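Local coordinates for protein smoothened (Xenopus laevis, PDB 5KZZ) that probably acts as a G protein-coupled receptor of Hedgehog signalling, activated directly by cholesterol and represented here by its extracellular cysteine-rich domain, at residues S42-Q45 and D46-H49; P88-G91 and L92-T96; W109-L113 and K114-D118. All coordinates share one frame; numbering follows the deposited sequence. Where two conformers were deposited one is given.

Contact 1: residues S42-Q45 and D46-H49; sequences SSSQ and DEVH. With ZN (zinc ion), chain E.
Ser44 and Gln45 open helix 45-55: Ser44 O accepts from Val48 N at 3.0 Å and Gln45 O from His49 N, the first turns of the helix following a loop. Ser44 is the N-cap. Its OG lies between the backbone N and the carbonyl carbon (chi1 67°), a rotation that turns the hydroxyl over the helix start, where Ser44 OG accepts from Glu47 N in a fairly straight bond of 3.0 Å. Glu47 answers by reaching back past the cap. Its chain bends at chi2 (-147°), and in one of its two conformers Glu47 OE1 receives Ser43 N at 2.8 Å on the anti side of the carboxylate, with the donor well out of its plane. The return bond thus falls on Ser43 N, one residue before the cap, and a carboxylate near a helix N terminus would probably be stabilised in its charged form. The buried Val48 lays CG2 3.7 Å from Ser42 CB. Asp46 points its carboxylate outward to a zinc ion, bound through OD1 at 2.0 Å; two waters and Lys20 NZ also bind the metal. Gln45 bonds through its amide to Glu17, Pro18 and Lys20, tying the helix start to the segment around strand 17-18, while Val48 and Ser42 pack against Tyr76 of helix 62-76.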
loop_
_atom_site.group_PDB
_atom_site.type_symbol
_atom_site.label_atom_id
_atom_site.label_comp_id
_atom_site.label_asym_id
_atom_site.label_seq_id
_atom_site.Cartn_x
_atom_site.Cartn_y
_atom_site.Cartn_z
ATOM N N SER A 42 11.072 -4.167 -0.617
ATOM C CA SER A 42 10.754 -5.526 -1.058
ATOM C C SER A 42 11.206 -5.793 -2.482
ATOM O O SER A 42 10.925 -4.998 -3.374
ATOM C CB SER A 42 9.245 -5.763 -0.969
ATOM O OG SER A 42 8.771 -5.675 0.369
ATOM N N SER A 43 11.863 -6.925 -2.730
ATOM C CA SER A 43 12.376 -7.163 -4.078
ATOM C C SER A 43 11.607 -8.243 -4.829
ATOM O O SER A 43 11.974 -8.593 -5.944
ATOM C CB SER A 43 13.858 -7.535 -4.038
ATOM O OG SER A 43 14.040 -8.679 -3.238
ATOM N N SER A 44 10.541 -8.760 -4.233
ATOM C CA SER A 44 9.755 -9.821 -4.857
ATOM C C SER A 44 8.423 -9.896 -4.143
ATOM O O SER A 44 8.281 -9.378 -3.035
ATOM C CB SER A 44 10.461 -11.176 -4.759
ATOM O OG SER A 44 10.508 -11.583 -3.396
ATOM N N GLN A 45 7.463 -10.596 -4.734
ATOM C CA GLN A 45 6.204 -10.801 -4.028
ATOM C C GLN A 45 6.410 -11.694 -2.806
ATOM O O GLN A 45 5.680 -11.574 -1.825
ATOM C CB GLN A 45 5.142 -11.394 -4.950
ATOM C CG GLN A 45 4.694 -10.483 -6.059
ATOM C CD GLN A 45 3.455 -11.007 -6.737
ATOM O OE1 GLN A 45 2.413 -11.128 -6.111
ATOM N NE2 GLN A 45 3.563 -11.346 -8.012
ATOM N N ASP A 46 7.409 -12.565 -2.832
ATOM C CA ASP A 46 7.736 -13.341 -1.642
ATOM C C ASP A 46 8.133 -12.436 -0.483
ATOM O O ASP A 46 7.649 -12.589 0.641
ATOM C CB ASP A 46 8.864 -14.334 -1.948
ATOM C CG ASP A 46 8.421 -15.463 -2.863
ATOM O OD1 ASP A 46 7.204 -15.715 -2.989
ATOM O OD2 ASP A 46 9.297 -16.120 -3.464
ATOM N N GLU A 47 8.992 -11.460 -0.756
ATOM C CA GLU A 47 9.394 -10.514 0.283
ATOM C C GLU A 47 8.212 -9.674 0.761
ATOM O O GLU A 47 8.074 -9.414 1.951
ATOM C CB GLU A 47 10.506 -9.588 -0.220
ATOM C CG GLU A 47 11.862 -10.218 -0.292
ATOM C CD GLU A 47 12.971 -9.231 0.005
ATOM O OE1 GLU A 47 12.827 -8.023 -0.284
ATOM O OE2 GLU A 47 14.002 -9.675 0.549
ATOM N N VAL A 48 7.361 -9.236 -0.167
ATOM C CA VAL A 48 6.163 -8.485 0.191
ATOM C C VAL A 48 5.347 -9.267 1.219
ATOM O O VAL A 48 4.906 -8.714 2.224
ATOM C CB VAL A 48 5.292 -8.185 -1.049
ATOM C CG1 VAL A 48 3.866 -7.844 -0.628
ATOM C CG2 VAL A 48 5.934 -7.060 -1.893
ATOM N N HIS A 49 5.138 -10.555 0.964
ATOM C CA HIS A 49 4.312 -11.367 1.835
ATOM C C HIS A 49 4.916 -11.396 3.241
ATOM O O HIS A 49 4.212 -11.310 4.255
ATOM C CB HIS A 49 4.185 -12.764 1.252
ATOM C CG HIS A 49 3.123 -13.596 1.894
ATOM N ND1 HIS A 49 1.778 -13.307 1.791
ATOM C CD2 HIS A 49 3.213 -14.719 2.641
ATOM C CE1 HIS A 49 1.081 -14.226 2.447
ATOM N NE2 HIS A 49 1.929 -15.101 2.967
HETATM ZN ZN ZN E . 6.423 -16.980 -4.293
HETATM O O HOH W 1 7.364 -19.160 -3.814
HETATM O O HOH W 2 5.989 -15.687 -6.037
#

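Contact 2: residues P88-G91 and L92-T96; sequences PSQG and LCQTT
Ser89 caps the N terminus of helix 90-97 in the Frizzled-type cysteine-rich domain, its OG accepting from Leu92 N at 3.0 Å. The hydroxyl, set between the backbone N and the carbonyl carbon, is swung over the first turn, and OG also lies against Leu92 CB. The backbone bonds begin at the same residue: Cys93 N donates to Ser89 O, Gln94 N to Gln90 O and Thr95 N to Gly91 O, a regular alpha-helical series. At the helix start Gly91 N donates to Glu127, a zinc ligand.

Covalent and apolar contacts join the helix to its surroundings. Cys93 forms a disulfide with Cys115 and packs on Phe112, while Leu92 touches Leu71 of helix 62-76.

Among side-chain bonds, Gln94 NE2 donates to Gln90 OE1 one turn back, at 2.8 Å and almost straight (176°). The donor meets a lone pair in the carbonyl plane of Gln90, and the acceptor lies in the amide plane of Gln94, yet the two amides stand nearly perpendicular, 83° apart. Gln90 reaches this position by a bend at chi2 (70°), whereas Gln94 is extended beyond CG. The other end of the Gln90 amide is held too: NE2 donates to the carbonyls of Phe120 and Cys115, so both ends fix its rotation. Further along, Leu92 O takes a hydroxyl besides the backbone Thr96 N: Thr95 OG1 donates to Leu92 O at 2.9 Å.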
loop_
_atom_site.group_PDB
_atom_site.type_symbol
_atom_site.label_atom_id
_atom_site.label_comp_id
_atom_site.label_asym_id
_atom_site.label_seq_id
_atom_site.Cartn_x
_atom_site.Cartn_y
_atom_site.Cartn_z
ATOM N N PRO A 88 -0.729 4.880 -4.066
ATOM C CA PRO A 88 -1.621 5.209 -2.945
ATOM C C PRO A 88 -1.904 6.703 -2.941
ATOM O O PRO A 88 -1.015 7.493 -3.262
ATOM C CB PRO A 88 -0.821 4.796 -1.702
ATOM C CG PRO A 88 0.617 4.849 -2.147
ATOM C CD PRO A 88 0.588 4.415 -3.594
ATOM N N SER A 89 -3.118 7.095 -2.599
ATOM C CA SER A 89 -3.508 8.490 -2.750
ATOM C C SER A 89 -3.139 9.371 -1.557
ATOM O O SER A 89 -2.996 8.900 -0.425
ATOM C CB SER A 89 -5.009 8.582 -2.999
ATOM O OG SER A 89 -5.724 8.186 -1.845
ATOM N N GLN A 90 -3.017 10.676 -1.823
ATOM C CA GLN A 90 -2.829 11.646 -0.765
ATOM C C GLN A 90 -3.963 11.530 0.277
ATOM O O GLN A 90 -3.712 11.565 1.485
ATOM C CB GLN A 90 -2.755 13.052 -1.374
ATOM C CG GLN A 90 -2.628 14.164 -0.375
ATOM C CD GLN A 90 -1.299 14.220 0.343
ATOM O OE1 GLN A 90 -1.206 14.865 1.385
ATOM N NE2 GLN A 90 -0.266 13.547 -0.194
ATOM N N GLY A 91 -5.203 11.371 -0.187
ATOM C CA GLY A 91 -6.336 11.300 0.712
ATOM C C GLY A 91 -6.256 10.106 1.634
ATOM O O GLY A 91 -6.474 10.224 2.841
ATOM N N LEU A 92 -5.925 8.955 1.078
ATOM C CA LEU A 92 -5.752 7.766 1.902
ATOM C C LEU A 92 -4.648 7.951 2.947
ATOM O O LEU A 92 -4.816 7.596 4.105
ATOM C CB LEU A 92 -5.454 6.567 1.018
ATOM C CG LEU A 92 -5.202 5.249 1.739
ATOM C CD1 LEU A 92 -6.388 4.887 2.608
ATOM C CD2 LEU A 92 -4.971 4.175 0.684
ATOM N N CYS A 93 -3.512 8.527 2.559
ATOM C CA CYS A 93 -2.463 8.817 3.537
ATOM C C CYS A 93 -2.932 9.764 4.649
ATOM O O CYS A 93 -2.693 9.510 5.831
ATOM C CB CYS A 93 -1.230 9.410 2.856
ATOM S SG CYS A 93 0.141 9.768 4.020
ATOM N N GLN A 94 -3.632 10.841 4.289
ATOM C CA GLN A 94 -3.978 11.834 5.311
ATOM C C GLN A 94 -4.977 11.273 6.315
ATOM O O GLN A 94 -4.950 11.619 7.492
ATOM C CB GLN A 94 -4.525 13.122 4.687
ATOM C CG GLN A 94 -3.412 14.031 4.135
ATOM C CD GLN A 94 -3.867 15.466 3.865
ATOM O OE1 GLN A 94 -4.744 16.006 4.555
ATOM N NE2 GLN A 94 -3.265 16.091 2.862
ATOM N N THR A 95 -5.853 10.398 5.857
ATOM C CA THR A 95 -6.816 9.823 6.778
ATOM C C THR A 95 -6.144 8.866 7.740
ATOM O O THR A 95 -6.516 8.799 8.912
ATOM C CB THR A 95 -7.924 9.071 6.052
ATOM O OG1 THR A 95 -7.391 7.884 5.453
ATOM C CG2 THR A 95 -8.527 9.936 4.994
ATOM N N THR A 96 -5.158 8.125 7.248
ATOM C CA THR A 96 -4.508 7.094 8.039
ATOM C C THR A 96 -3.611 7.702 9.116
ATOM O O THR A 96 -3.413 7.115 10.174
ATOM C CB THR A 96 -3.701 6.156 7.120
ATOM O OG1 THR A 96 -4.556 5.703 6.061
ATOM C CG2 THR A 96 -3.179 4.960 7.885
#

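Contact 3: residues W109-L113 and K114-D118; sequences WPDFL and KCTTD. With ZN (zinc ion), chain G.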
loop_
_atom_site.group_PDB
_atom_site.type_symbol
_atom_site.label_atom_id
_atom_site.label_comp_id
_atom_site.label_asym_id
_atom_site.label_seq_id
_atom_site.Cartn_x
_atom_site.Cartn_y
_atom_site.Cartn_z
ATOM N N TRP A 109 9.001 5.417 8.608
ATOM C CA TRP A 109 8.386 5.757 7.329
ATOM C C TRP A 109 8.019 7.242 7.271
ATOM O O TRP A 109 6.843 7.597 7.326
ATOM C CB TRP A 109 7.144 4.893 7.099
ATOM C CG TRP A 109 6.658 4.866 5.680
ATOM C CD1 TRP A 109 7.249 5.450 4.593
ATOM C CD2 TRP A 109 5.480 4.210 5.192
ATOM N NE1 TRP A 109 6.506 5.200 3.460
ATOM C CE2 TRP A 109 5.417 4.441 3.803
ATOM C CE3 TRP A 109 4.471 3.452 5.797
ATOM C CZ2 TRP A 109 4.384 3.941 3.010
ATOM C CZ3 TRP A 109 3.451 2.956 5.010
ATOM C CH2 TRP A 109 3.418 3.201 3.630
ATOM N N PRO A 110 9.029 8.119 7.167
ATOM C CA PRO A 110 8.781 9.564 7.197
ATOM C C PRO A 110 7.849 10.055 6.082
ATOM O O PRO A 110 7.150 11.047 6.290
ATOM C CB PRO A 110 10.184 10.160 7.033
ATOM C CG PRO A 110 11.095 9.106 7.554
ATOM C CD PRO A 110 10.470 7.811 7.130
ATOM N N ASP A 111 7.836 9.384 4.932
ATOM C CA ASP A 111 6.915 9.747 3.843
ATOM C C ASP A 111 5.448 9.665 4.255
ATOM O O ASP A 111 4.619 10.477 3.828
ATOM C CB ASP A 111 7.146 8.850 2.623
ATOM C CG ASP A 111 8.296 9.328 1.761
ATOM O OD1 ASP A 111 9.115 10.136 2.248
ATOM O OD2 ASP A 111 8.378 8.898 0.587
ATOM N N PHE A 112 5.142 8.659 5.063
ATOM C CA PHE A 112 3.820 8.473 5.641
ATOM C C PHE A 112 3.475 9.594 6.626
ATOM O O PHE A 112 2.377 10.158 6.586
ATOM C CB PHE A 112 3.776 7.096 6.306
ATOM C CG PHE A 112 2.520 6.816 7.092
ATOM C CD1 PHE A 112 1.266 7.141 6.595
ATOM C CD2 PHE A 112 2.599 6.182 8.327
ATOM C CE1 PHE A 112 0.130 6.866 7.326
ATOM C CE2 PHE A 112 1.460 5.902 9.056
ATOM C CZ PHE A 112 0.227 6.244 8.554
ATOM N N LEU A 113 4.418 9.935 7.497
ATOM C CA LEU A 113 4.185 10.983 8.486
ATOM C C LEU A 113 3.935 12.345 7.823
ATOM O O LEU A 113 3.173 13.165 8.331
ATOM C CB LEU A 113 5.370 11.078 9.457
ATOM C CG LEU A 113 6.109 9.816 9.923
ATOM C CD1 LEU A 113 6.933 10.135 11.166
ATOM C CD2 LEU A 113 5.163 8.649 10.212
ATOM N N LYS A 114 4.569 12.567 6.676
ATOM C CA LYS A 114 4.477 13.840 5.957
ATOM C C LYS A 114 3.422 13.791 4.837
ATOM O O LYS A 114 2.989 14.836 4.321
ATOM C CB LYS A 114 5.869 14.199 5.404
ATOM C CG LYS A 114 5.940 15.315 4.348
ATOM C CD LYS A 114 5.872 16.706 4.953
ATOM C CE LYS A 114 6.146 17.799 3.909
ATOM N NZ LYS A 114 7.585 18.203 3.786
ATOM N N CYS A 115 2.991 12.574 4.503
ATOM C CA CYS A 115 2.179 12.287 3.318
ATOM C C CYS A 115 2.764 12.980 2.099
ATOM O O CYS A 115 2.122 13.805 1.483
ATOM C CB CYS A 115 0.722 12.699 3.537
ATOM S SG CYS A 115 -0.118 11.669 4.750
ATOM N N THR A 116 4.000 12.638 1.762
ATOM C CA THR A 116 4.664 13.319 0.656
ATOM C C THR A 116 3.913 13.095 -0.647
ATOM O O THR A 116 3.360 12.022 -0.900
ATOM C CB THR A 116 6.109 12.869 0.488
ATOM O OG1 THR A 116 6.143 11.441 0.398
ATOM C CG2 THR A 116 6.930 13.302 1.667
ATOM N N THR A 117 3.883 14.132 -1.470
ATOM C CA THR A 117 3.024 14.138 -2.640
ATOM C C THR A 117 3.589 13.435 -3.864
ATOM O O THR A 117 2.879 13.273 -4.858
ATOM C CB THR A 117 2.676 15.570 -3.031
ATOM O OG1 THR A 117 3.887 16.322 -3.170
ATOM C CG2 THR A 117 1.800 16.189 -1.965
ATOM N N ASP A 118 4.852 13.031 -3.821
ATOM C CA ASP A 118 5.353 12.185 -4.893
ATOM C C ASP A 118 4.937 10.730 -4.655
ATOM O O ASP A 118 4.550 10.034 -5.588
ATOM C CB ASP A 118 6.873 12.306 -5.034
ATOM C CG ASP A 118 7.619 11.918 -3.770
ATOM O OD1 ASP A 118 7.074 12.107 -2.659
ATOM O OD2 ASP A 118 8.758 11.408 -3.889
HETATM ZN ZN ZN G . 9.823 9.944 -0.485
HETATM O O HOH W 3 8.804 11.630 -1.134
HETATM O O HOH W 4 10.686 7.587 -1.007
#
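Asp111 and Thr116 meet across a Schellman motif that ends helix 110-114, with Cys115 as the C-prime residue of positive phi (47°). Thr116 N turns back to Asp111 O at 3.1 Å, in the carbonyl plane, and Cys115 N makes a weak bond to Phe112 O; Lys114 N donates to Pro110 O. Phe112, on another side of the helix, lays its CB over one face of the Trp109 ring, toward the rim, and its side chain packs on Leu71 of helix 62-76. Thr116 OG1 makes a weak bond to Asp118 OD1. Asp118 stays in the second shell of a zinc ion, its carboxylate near one of the two waters that bind the metal, and the ion probably eases the like charges of Asp111 and Asp118. The side chain of Asp111 leaves the same turn. Its CB lies 3.6 Å from Thr116 OG1, and CG, placed anti to the carbonyl carbon (chi1 -83°), comes closer to that hydroxyl, at 3.3 Å. Asp111 OD1 lies 3.7 Å from Thr116 OG1, with the zinc also close by but not bonded to it. At the tip, Asp111 OD2 carries the metal bond, 2.1 Å from the zinc.

From the N terminus, the three contacts follow in series, none enclosing or crossing another, and each is a local contact, between residues three to five apart, at a helix end. Contact 1 turns the loop after strand 33-34 into helix 45-55. Contact 2 turns the chain after strand 84-86 into helix 90-97, and contact 3 closes the turn by which helix 110-114 passes into the C-terminal loop. Contacts 1 and 2 lie on opposite sides of the chain's centre, their centres about 23 Å apart. Contacts 2 and 3 touch: the disulfide they share ties helix 90-97 to the end of helix 110-114.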